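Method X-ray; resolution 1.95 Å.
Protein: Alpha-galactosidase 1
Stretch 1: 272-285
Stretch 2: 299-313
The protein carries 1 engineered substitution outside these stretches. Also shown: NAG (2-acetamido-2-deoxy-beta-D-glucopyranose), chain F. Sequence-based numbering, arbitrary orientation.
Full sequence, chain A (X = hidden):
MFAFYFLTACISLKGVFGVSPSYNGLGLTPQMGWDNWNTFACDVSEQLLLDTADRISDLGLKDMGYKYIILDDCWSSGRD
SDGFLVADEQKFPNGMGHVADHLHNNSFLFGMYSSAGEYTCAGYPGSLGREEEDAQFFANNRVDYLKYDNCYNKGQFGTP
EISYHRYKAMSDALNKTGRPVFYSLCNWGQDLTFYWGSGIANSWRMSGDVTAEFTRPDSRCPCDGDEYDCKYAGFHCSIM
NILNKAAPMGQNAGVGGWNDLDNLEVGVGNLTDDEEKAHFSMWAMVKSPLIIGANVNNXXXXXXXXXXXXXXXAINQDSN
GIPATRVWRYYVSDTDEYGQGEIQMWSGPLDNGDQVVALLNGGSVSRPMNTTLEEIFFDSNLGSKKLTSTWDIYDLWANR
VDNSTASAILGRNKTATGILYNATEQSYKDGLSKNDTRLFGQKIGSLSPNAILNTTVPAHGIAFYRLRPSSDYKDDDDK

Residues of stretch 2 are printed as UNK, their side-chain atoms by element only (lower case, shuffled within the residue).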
ATOM      1  N   THR A 272     -33.944  12.168   1.719  1.00 28.89           N
ATOM      2  CA  THR A 272     -35.302  11.770   2.101  1.00 28.70           C
ATOM      3  C   THR A 272     -35.380  11.699   3.623  1.00 28.10           C
ATOM      4  O   THR A 272     -34.352  11.776   4.304  1.00 27.92           O
ATOM      5  CB  THR A 272     -35.731  10.414   1.470  1.00 28.78           C
ATOM      6  OG1 THR A 272     -35.010   9.332   2.083  1.00 28.87           O
ATOM      7  CG2 THR A 272     -35.514  10.415  -0.052  1.00 29.07           C
ATOM      8  N   ASP A 273     -36.586  11.558   4.163  1.00 27.42           N
ATOM      9  CA  ASP A 273     -36.750  11.427   5.609  1.00 27.24           C
ATOM     10  C   ASP A 273     -36.103  10.134   6.120  1.00 26.97           C
ATOM     11  O   ASP A 273     -35.477  10.122   7.176  1.00 26.64           O
ATOM     12  CB  ASP A 273     -38.228  11.480   6.013  1.00 27.22           C
ATOM     13  CG  ASP A 273     -38.418  11.644   7.519  1.00 28.13           C
ATOM     14  OD1 ASP A 273     -37.793  12.549   8.119  1.00 28.23           O
ATOM     15  OD2 ASP A 273     -39.195  10.861   8.110  1.00 28.41           O
ATOM     16  N   ASP A 274     -36.262   9.049   5.370  1.00 26.87           N
ATOM     17  CA  ASP A 274     -35.601   7.790   5.725  1.00 26.65           C
ATOM     18  C   ASP A 274     -34.078   7.912   5.732  1.00 25.92           C
ATOM     19  O   ASP A 274     -33.429   7.409   6.644  1.00 25.59           O
ATOM     20  CB  ASP A 274     -36.039   6.664   4.795  1.00 26.82           C
ATOM     21  CG  ASP A 274     -37.450   6.210   5.075  1.00 28.21           C
ATOM     22  OD1 ASP A 274     -37.741   5.868   6.244  1.00 28.61           O
ATOM     23  OD2 ASP A 274     -38.257   6.199   4.124  1.00 30.02           O
ATOM     24  N   GLU A 275     -33.532   8.581   4.714  1.00 25.12           N
ATOM     25  CA  GLU A 275     -32.093   8.805   4.597  1.00 24.96           C
ATOM     26  C   GLU A 275     -31.546   9.613   5.773  1.00 24.83           C
ATOM     27  O   GLU A 275     -30.484   9.290   6.300  1.00 25.02           O
ATOM     28  CB  GLU A 275     -31.741   9.483   3.261  1.00 24.98           C
ATOM     29  CG  GLU A 275     -31.817   8.543   2.057  1.00 24.38           C
ATOM     30  CD  GLU A 275     -31.574   9.228   0.711  1.00 24.57           C
ATOM     31  OE1 GLU A 275     -31.786  10.452   0.582  1.00 24.98           O
ATOM     32  OE2 GLU A 275     -31.183   8.524  -0.240  1.00 25.12           O
ATOM     33  N   GLU A 276     -32.277  10.653   6.181  1.00 24.33           N
ATOM     34  CA  GLU A 276     -31.886  11.474   7.319  1.00 24.14           C
ATOM     35  C   GLU A 276     -31.963  10.707   8.645  1.00 24.03           C
ATOM     36  O   GLU A 276     -31.110  10.891   9.508  1.00 23.77           O
ATOM     37  CB  GLU A 276     -32.699  12.774   7.374  1.00 24.03           C
ATOM     38  CG  GLU A 276     -32.315  13.774   6.277  1.00 24.64           C
ATOM     39  CD  GLU A 276     -32.973  15.142   6.425  1.00 25.36           C
ATOM     40  OE1 GLU A 276     -33.708  15.373   7.408  1.00 23.96           O
ATOM     41  OE2 GLU A 276     -32.734  15.994   5.547  1.00 24.74           O
ATOM     42  N   LYS A 277     -32.960   9.829   8.793  1.00 24.29           N
ATOM     43  CA  LYS A 277     -33.095   9.002  10.010  1.00 24.62           C
ATOM     44  C   LYS A 277     -31.959   7.983  10.129  1.00 24.48           C
ATOM     45  O   LYS A 277     -31.404   7.784  11.215  1.00 24.84           O
ATOM     46  CB  LYS A 277     -34.434   8.250  10.033  1.00 25.16           C
ATOM     47  CG  LYS A 277     -35.672   9.126  10.254  1.00 26.94           C
ATOM     48  CD  LYS A 277     -36.826   8.319  10.854  1.00 29.74           C
ATOM     49  CE  LYS A 277     -37.395   7.310   9.870  1.00 31.53           C
ATOM     50  NZ  LYS A 277     -38.530   6.554  10.461  1.00 32.53           N
ATOM     51  N   ALA A 278     -31.647   7.331   9.009  1.00 24.13           N
ATOM     52  CA  ALA A 278     -30.537   6.377   8.917  1.00 24.01           C
ATOM     53  C   ALA A 278     -29.215   7.057   9.273  1.00 23.78           C
ATOM     54  O   ALA A 278     -28.439   6.538  10.071  1.00 23.78           O
ATOM     55  CB  ALA A 278     -30.471   5.782   7.519  1.00 23.73           C
ATOM     56  N   HIS A 279     -28.997   8.235   8.688  1.00 23.67           N
ATOM     57  CA  HIS A 279     -27.780   9.027   8.865  1.00 23.24           C
ATOM     58  C   HIS A 279     -27.603   9.484  10.327  1.00 23.16           C
ATOM     59  O   HIS A 279     -26.548   9.255  10.929  1.00 23.30           O
ATOM     60  CB  HIS A 279     -27.818  10.188   7.854  1.00 22.89           C
ATOM     61  CG  HIS A 279     -26.743  11.219   8.018  1.00 22.65           C
ATOM     62  ND1 HIS A 279     -25.428  10.909   8.301  1.00 21.09           N
ATOM     63  CD2 HIS A 279     -26.788  12.567   7.865  1.00 22.33           C
ATOM     64  CE1 HIS A 279     -24.721  12.024   8.362  1.00 22.48           C
ATOM     65  NE2 HIS A 279     -25.519  13.044   8.093  1.00 22.40           N
ATOM     66  N   PHE A 280     -28.646  10.085  10.905  1.00 22.11           N
ATOM     67  CA  PHE A 280     -28.604  10.541  12.296  1.00 21.74           C
ATOM     68  C   PHE A 280     -28.433   9.374  13.277  1.00 21.12           C
ATOM     69  O   PHE A 280     -27.610   9.449  14.193  1.00 20.65           O
ATOM     70  CB  PHE A 280     -29.852  11.378  12.625  1.00 21.30           C
ATOM     71  CG  PHE A 280     -29.816  12.041  13.976  1.00 21.71           C
ATOM     72  CD1 PHE A 280     -29.014  13.172  14.207  1.00 20.44           C
ATOM     73  CD2 PHE A 280     -30.614  11.558  15.020  1.00 21.10           C
ATOM     74  CE1 PHE A 280     -28.997  13.792  15.456  1.00 19.28           C
ATOM     75  CE2 PHE A 280     -30.610  12.169  16.272  1.00 20.98           C
ATOM     76  CZ  PHE A 280     -29.803  13.283  16.505  1.00 19.72           C
ATOM     77  N   SER A 281     -29.187   8.295  13.055  1.00 21.07           N
ATOM     78  CA  SER A 281     -29.141   7.104  13.912  1.00 21.43           C
ATOM     79  C   SER A 281     -27.782   6.411  13.879  1.00 21.24           C
ATOM     80  O   SER A 281     -27.291   5.966  14.919  1.00 20.97           O
ATOM     81  CB  SER A 281     -30.221   6.095  13.516  1.00 21.20           C
ATOM     82  OG  SER A 281     -31.519   6.655  13.627  1.00 23.31           O
ATOM     83  N   MET A 282     -27.184   6.308  12.691  1.00 21.28           N
ATOM     84  CA  MET A 282     -25.887   5.626  12.571  1.00 21.16           C
ATOM     85  C   MET A 282     -24.723   6.444  13.161  1.00 21.16           C
ATOM     86  O   MET A 282     -23.870   5.886  13.854  1.00 21.13           O
ATOM     87  CB  MET A 282     -25.619   5.152  11.137  1.00 21.50           C
ATOM     88  CG  MET A 282     -26.522   3.969  10.685  1.00 21.89           C
ATOM     89  SD  MET A 282     -26.664   2.614  11.880  1.00 24.16           S
ATOM     90  CE  MET A 282     -24.936   2.121  11.956  1.00 24.45           C
ATOM     91  N   TRP A 283     -24.719   7.756  12.921  1.00 20.75           N
ATOM     92  CA  TRP A 283     -23.769   8.679  13.578  1.00 20.62           C
ATOM     93  C   TRP A 283     -23.907   8.612  15.108  1.00 20.79           C
ATOM     94  O   TRP A 283     -22.903   8.569  15.829  1.00 20.80           O
ATOM     95  CB  TRP A 283     -23.962  10.123  13.086  1.00 20.16           C
ATOM     96  CG  TRP A 283     -23.120  10.580  11.875  1.00 20.08           C
ATOM     97  CD1 TRP A 283     -22.374  11.729  11.794  1.00 20.46           C
ATOM     98  CD2 TRP A 283     -22.960   9.915  10.604  1.00 20.82           C
ATOM     99  NE1 TRP A 283     -21.766  11.825  10.553  1.00 20.36           N
ATOM    100  CE2 TRP A 283     -22.110  10.724   9.807  1.00 19.78           C
ATOM    101  CE3 TRP A 283     -23.454   8.714  10.058  1.00 20.51           C
ATOM    102  CZ2 TRP A 283     -21.742  10.371   8.499  1.00 19.68           C
ATOM    103  CZ3 TRP A 283     -23.081   8.361   8.752  1.00 21.03           C
ATOM    104  CH2 TRP A 283     -22.226   9.186   7.993  1.00 19.46           C
ATOM    105  N   ALA A 284     -25.141   8.589  15.615  1.00 21.00           N
ATOM    106  CA  ALA A 284     -25.332   8.413  17.060  1.00 21.16           C
ATOM    107  C   ALA A 284     -24.721   7.090  17.549  1.00 20.89           C
ATOM    108  O   ALA A 284     -23.968   7.054  18.539  1.00 20.88           O
ATOM    109  CB  ALA A 284     -26.813   8.499  17.433  1.00 21.13           C
ATOM    110  N   MET A 285     -25.052   6.019  16.838  1.00 20.83           N
ATOM    111  CA  MET A 285     -24.730   4.655  17.249  1.00 21.40           C
ATOM    112  C   MET A 285     -23.232   4.334  17.271  1.00 21.27           C
ATOM    113  O   MET A 285     -22.778   3.511  18.078  1.00 21.43           O
ATOM    114  CB  MET A 285     -25.439   3.678  16.320  1.00 21.58           C
ATOM    115  CG  MET A 285     -25.683   2.315  16.929  1.00 22.23           C
ATOM    116  SD  MET A 285     -26.059   1.137  15.632  1.00 23.43           S
ATOM    117  CE  MET A 285     -24.585   1.346  14.646  1.00 30.51           C
ATOM    118  N   UNK A 299     -34.468  25.602   8.553  1.00 32.72           N
ATOM    119  CA  UNK A 299     -34.521  24.184   8.845  1.00 31.72           C
ATOM    120  C   UNK A 299     -35.968  23.707   8.723  1.00 31.29           C
ATOM    121  O   UNK A 299     -36.868  24.288   9.347  1.00 31.18           O
ATOM    122  c   UNK A 299     -33.641  22.557  12.318  1.00 32.01           C
ATOM    123  c   UNK A 299     -33.042  21.604  10.089  1.00 31.25           C
ATOM    124  c   UNK A 299     -34.001  22.519  10.848  1.00 30.97           C
ATOM    125  c   UNK A 299     -33.992  23.936  10.263  1.00 31.78           C
ATOM    126  N   UNK A 300     -36.183  22.662   7.925  1.00 30.18           N
ATOM    127  CA  UNK A 300     -37.522  22.106   7.744  1.00 29.80           C
ATOM    128  C   UNK A 300     -37.950  21.229   8.919  1.00 29.22           C
ATOM    129  O   UNK A 300     -37.105  20.755   9.693  1.00 28.70           O
ATOM    130  c   UNK A 300     -37.066  19.571   4.793  1.00 30.93           C
ATOM    131  c   UNK A 300     -36.641  18.127   4.630  1.00 30.90           C
ATOM    132  c   UNK A 300     -36.940  20.058   6.235  1.00 30.54           C
ATOM    133  n   UNK A 300     -35.170  17.953   4.904  1.00 32.81           N
ATOM    134  c   UNK A 300     -37.677  21.385   6.398  1.00 29.86           C
ATOM    135  N   UNK A 301     -39.267  21.026   9.025  1.00 28.31           N
ATOM    136  CA  UNK A 301     -39.903  20.318  10.138  1.00 27.52           C
ATOM    137  C   UNK A 301     -39.382  18.900  10.383  1.00 26.93           C
ATOM    138  O   UNK A 301     -39.032  18.559  11.519  1.00 27.05           O
ATOM    139  c   UNK A 301     -41.417  20.299   9.951  1.00 27.69           C
ATOM    140  N   UNK A 302     -39.351  18.071   9.339  1.00 26.38           N
ATOM    141  CA  UNK A 302     -38.920  16.677   9.492  1.00 25.29           C
ATOM    142  C   UNK A 302     -37.478  16.587   9.984  1.00 25.24           C
ATOM    143  O   UNK A 302     -37.137  15.701  10.777  1.00 24.59           O
ATOM    144  o   UNK A 302     -38.348  16.396   7.113  1.00 24.85           O
ATOM    145  c   UNK A 302     -39.101  15.871   8.203  1.00 25.34           C
ATOM    146  N   UNK A 303     -36.637  17.501   9.504  1.00 24.97           N
ATOM    147  CA  UNK A 303     -35.223  17.521   9.892  1.00 24.94           C
ATOM    148  C   UNK A 303     -35.059  17.954  11.344  1.00 25.18           C
ATOM    149  O   UNK A 303     -34.288  17.351  12.098  1.00 25.29           O
ATOM    150  c   UNK A 303     -34.423  18.416   8.950  1.00 24.68           C
ATOM    151  o   UNK A 303     -34.475  17.912   7.628  1.00 23.80           O
ATOM    152  N   UNK A 304     -35.801  18.988  11.741  1.00 25.37           N
ATOM    153  CA  UNK A 304     -35.837  19.433  13.137  1.00 25.61           C
ATOM    154  C   UNK A 304     -36.195  18.308  14.114  1.00 25.63           C
ATOM    155  O   UNK A 304     -35.544  18.161  15.138  1.00 25.36           O
ATOM    156  c   UNK A 304     -36.141  21.910  16.867  1.00 26.49           C
ATOM    157  c   UNK A 304     -38.507  21.615  16.543  1.00 27.77           C
ATOM    158  o   UNK A 304     -37.728  22.400  18.640  1.00 28.10           O
ATOM    159  c   UNK A 304     -36.786  20.634  13.304  1.00 25.72           C
ATOM    160  c   UNK A 304     -36.999  21.095  14.731  1.00 26.67           C
ATOM    161  c   UNK A 304     -35.922  21.479  15.552  1.00 26.72           C
ATOM    162  c   UNK A 304     -38.288  21.191  15.256  1.00 27.44           C
ATOM    163  c   UNK A 304     -37.448  21.981  17.347  1.00 27.37           C
ATOM    164  N   UNK A 305     -37.213  17.508  13.801  1.00 26.11           N
ATOM    165  CA  UNK A 305     -37.606  16.438  14.729  1.00 26.37           C
ATOM    166  C   UNK A 305     -36.622  15.259  14.727  1.00 26.14           C
ATOM    167  O   UNK A 305     -36.596  14.463  15.668  1.00 25.90           O
ATOM    168  o   UNK A 305     -39.129  15.355  13.200  1.00 28.07           O
ATOM    169  c   UNK A 305     -39.028  15.954  14.465  1.00 26.79           C
ATOM    170  N   UNK A 306     -35.824  15.149  13.666  1.00 25.81           N
ATOM    171  CA  UNK A 306     -34.719  14.186  13.660  1.00 25.57           C
ATOM    172  C   UNK A 306     -33.642  14.635  14.670  1.00 25.71           C
ATOM    173  O   UNK A 306     -33.276  13.873  15.579  1.00 25.48           O
ATOM    174  c   UNK A 306     -32.801  13.227  12.258  1.00 25.28           C
ATOM    175  c   UNK A 306     -35.194  13.084  11.448  1.00 25.07           C
ATOM    176  c   UNK A 306     -35.041  13.118   9.956  1.00 24.55           C
ATOM    177  c   UNK A 306     -34.178  13.935  12.225  1.00 25.62           C
ATOM    178  N   UNK A 307     -33.185  15.884  14.544  1.00 25.55           N
ATOM    179  CA  UNK A 307     -32.193  16.449  15.475  1.00 25.23           C
ATOM    180  C   UNK A 307     -32.661  16.443  16.929  1.00 25.76           C
ATOM    181  O   UNK A 307     -31.845  16.474  17.845  1.00 25.07           O
ATOM    182  c   UNK A 307     -28.717  17.678  12.943  1.00 24.24           C
ATOM    183  c   UNK A 307     -31.267  18.804  12.833  1.00 23.73           C
ATOM    184  c   UNK A 307     -30.903  18.065  13.958  1.00 24.87           C
ATOM    185  c   UNK A 307     -30.375  18.984  11.765  1.00 24.54           C
ATOM    186  o   UNK A 307     -28.221  18.574  10.795  1.00 23.03           O
ATOM    187  c   UNK A 307     -29.105  18.413  11.833  1.00 23.44           C
ATOM    188  c   UNK A 307     -29.614  17.508  14.005  1.00 25.07           C
ATOM    189  c   UNK A 307     -31.868  17.893  15.107  1.00 25.08           C
ATOM    190  N   UNK A 308     -33.977  16.429  17.129  1.00 26.26           N
ATOM    191  CA  UNK A 308     -34.547  16.548  18.465  1.00 27.18           C
ATOM    192  C   UNK A 308     -34.975  15.209  19.069  1.00 27.52           C
ATOM    193  O   UNK A 308     -35.575  15.182  20.143  1.00 27.58           O
ATOM    194  o   UNK A 308     -36.882  16.930  17.933  1.00 29.30           O
ATOM    195  c   UNK A 308     -35.719  17.543  18.455  1.00 26.89           C
ATOM    196  N   UNK A 309     -34.646  14.099  18.404  1.00 27.88           N
ATOM    197  CA  UNK A 309     -35.006  12.773  18.925  1.00 28.21           C
ATOM    198  C   UNK A 309     -34.139  12.379  20.128  1.00 27.97           C
ATOM    199  O   UNK A 309     -33.034  11.829  19.974  1.00 28.20           O
ATOM    200  n   UNK A 309     -37.694   9.151  18.544  1.00 28.95           N
ATOM    201  c   UNK A 309     -35.580  10.327  18.232  1.00 29.78           C
ATOM    202  c   UNK A 309     -37.113  10.327  18.336  1.00 30.39           C
ATOM    203  c   UNK A 309     -34.985  11.704  17.820  1.00 28.13           C
ATOM    204  o   UNK A 309     -37.754  11.370  18.230  1.00 31.97           O
ATOM    205  N   UNK A 310     -34.669  12.650  21.321  1.00 27.17           N
ATOM    206  CA  UNK A 310     -33.983  12.404  22.589  1.00 26.35           C
ATOM    207  C   UNK A 310     -33.497  10.969  22.752  1.00 25.91           C
ATOM    208  O   UNK A 310     -32.416  10.740  23.278  1.00 25.23           O
ATOM    209  c   UNK A 310     -34.878  12.798  23.758  1.00 26.56           C
ATOM    210  N   UNK A 311     -34.304  10.023  22.278  1.00 25.59           N
ATOM    211  CA  UNK A 311     -34.027   8.588  22.358  1.00 26.03           C
ATOM    212  C   UNK A 311     -32.735   8.212  21.622  1.00 25.41           C
ATOM    213  O   UNK A 311     -31.955   7.364  22.073  1.00 25.32           O
ATOM    214  c   UNK A 311     -35.193   7.835  21.719  1.00 25.78           C
ATOM    215  o   UNK A 311     -35.334   6.568  22.317  1.00 31.18           O
ATOM    216  N   UNK A 312     -32.530   8.838  20.472  1.00 24.86           N
ATOM    217  CA  UNK A 312     -31.360   8.553  19.645  1.00 24.00           C
ATOM    218  C   UNK A 312     -30.107   9.251  20.197  1.00 23.99           C
ATOM    219  O   UNK A 312     -29.019   8.658  20.221  1.00 24.09           O
ATOM    220  c   UNK A 312     -32.743   7.984  17.606  1.00 23.89           C
ATOM    221  c   UNK A 312     -31.639   8.890  18.161  1.00 24.05           C
ATOM    222  c   UNK A 312     -30.379   8.764  17.310  1.00 23.10           C
ATOM    223  N   UNK A 313     -30.262  10.493  20.652  1.00 23.50           N
ATOM    224  CA  UNK A 313     -29.185  11.235  21.329  1.00 23.60           C
ATOM    225  C   UNK A 313     -28.696  10.509  22.594  1.00 23.80           C
ATOM    226  O   UNK A 313     -27.490  10.482  22.884  1.00 23.46           O
ATOM    227  c   UNK A 313     -28.509  13.428  22.454  1.00 23.14           C
ATOM    228  c   UNK A 313     -29.978  13.457  20.391  1.00 24.20           C
ATOM    229  c   UNK A 313     -29.614  12.687  21.668  1.00 23.39           C
ATOM    230  c   UNK A 313     -30.654  14.823  20.648  1.00 24.35           C
TER
HETATM  231  C1  NAG F4001     -42.817  14.801   7.573  1.00 47.36           C
HETATM  232  C2  NAG F4001     -43.445  13.449   7.202  1.00 49.22           C
HETATM  233  C3  NAG F4001     -42.532  12.603   6.312  1.00 49.00           C
HETATM  234  C4  NAG F4001     -41.915  13.405   5.167  1.00 48.80           C
HETATM  235  C5  NAG F4001     -41.377  14.747   5.656  1.00 48.64           C
HETATM  236  C6  NAG F4001     -40.897  15.600   4.484  1.00 48.50           C
HETATM  237  C7  NAG F4001     -45.116  12.587   8.738  1.00 52.25           C
HETATM  238  C8  NAG F4001     -45.497  13.129  10.091  1.00 53.16           C
HETATM  239  N2  NAG F4001     -43.834  12.699   8.385  1.00 50.89           N
HETATM  240  O3  NAG F4001     -43.270  11.544   5.741  1.00 49.14           O
HETATM  241  O4  NAG F4001     -40.887  12.648   4.561  1.00 48.24           O
HETATM  242  O5  NAG F4001     -42.383  15.441   6.380  1.00 47.67           O
HETATM  243  O6  NAG F4001     -40.337  16.802   4.960  1.00 49.26           O
HETATM  244  O7  NAG F4001     -45.971  12.077   8.007  1.00 52.46           O

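Position 299 has four side-chain carbons, forked at the second, and touches nothing on stretch 1: L299. Position 300, just before a helix, carries four carbons in a row ending in nitrogen, and that nitrogen lies near the carboxylate of E276: K300. Its NZ forms a salt bridge to E276 OE2 at 3.2 Å, weak as a hydrogen bond. Position 301 has one carbon and no contact, A301.

At 302 one carbon, its CB lying 3.6 Å from D273 OD1, bears one oxygen: S302. Its OG hydrogen-bonds the sugar, 3.0 Å from NAG O6. Position 303 has the same two atoms, but here the oxygen faces E276: S303. Its OG donates to E276 OE1 at 2.7 Å and accepts from K300 NZ at 2.8 Å, so a single hydroxyl links acid and amine.

Position 304 is one carbon and a six-carbon ring bearing oxygen, pointing away from stretch 1: Y304. At 305, a carbon and an oxygen out of reach give S305.

Position 306 has four carbons, forked at the first with one arm two carbons long, set among D273, E276, K277 and F280: I306. Its CD1 comes within 3.4 Å of D273 OD1 and 3.5 Å of E276 CB, and its CG2 packs 3.5 Å from F280 CB.

Position 307 repeats the oxygen-bearing ring. Its CA-to-CB bond points away, yet the ring reaches F280: Y307, with CD2 4.0 Å from F280 CE1. Position 308, a carbon and an oxygen beyond contact, is S308, the first residue to leave helical geometry. At 309 the CA-to-CB bond points toward stretch 1, but three carbons on, the end carrying oxygen and nitrogen leads away; the atoms fit Q or E by shape, and the nitrogen settles Q309.

Position 310, one carbon pointing away, is A310; 311, a carbon and an oxygen out of reach, is S311. Position 312 has one carbon carrying two more, against F280 and A284: V312. Its CG1 lies 3.6 Å from both F280 CE2 and A284 CB. Position 313 repeats the four-carbon fork with one longer arm, reaching the edge of the F280 ring: I313, its CG1 3.9 Å from F280 CZ.

The contact works by reciprocal knobs. Helices 273-285 and 301-307 run nearly parallel, at 19°; I306 fills a pocket on the first, while F280 sits among I306, Y307, V312 and I313. Over one face of F280 lies the carbonyl I306 O, 3.2 Å from F280 CE2. A284 packs against V312, and the polar cluster around E276 secures the other end.

Stretch 2 299-313: LKASSYSIYSQASVI
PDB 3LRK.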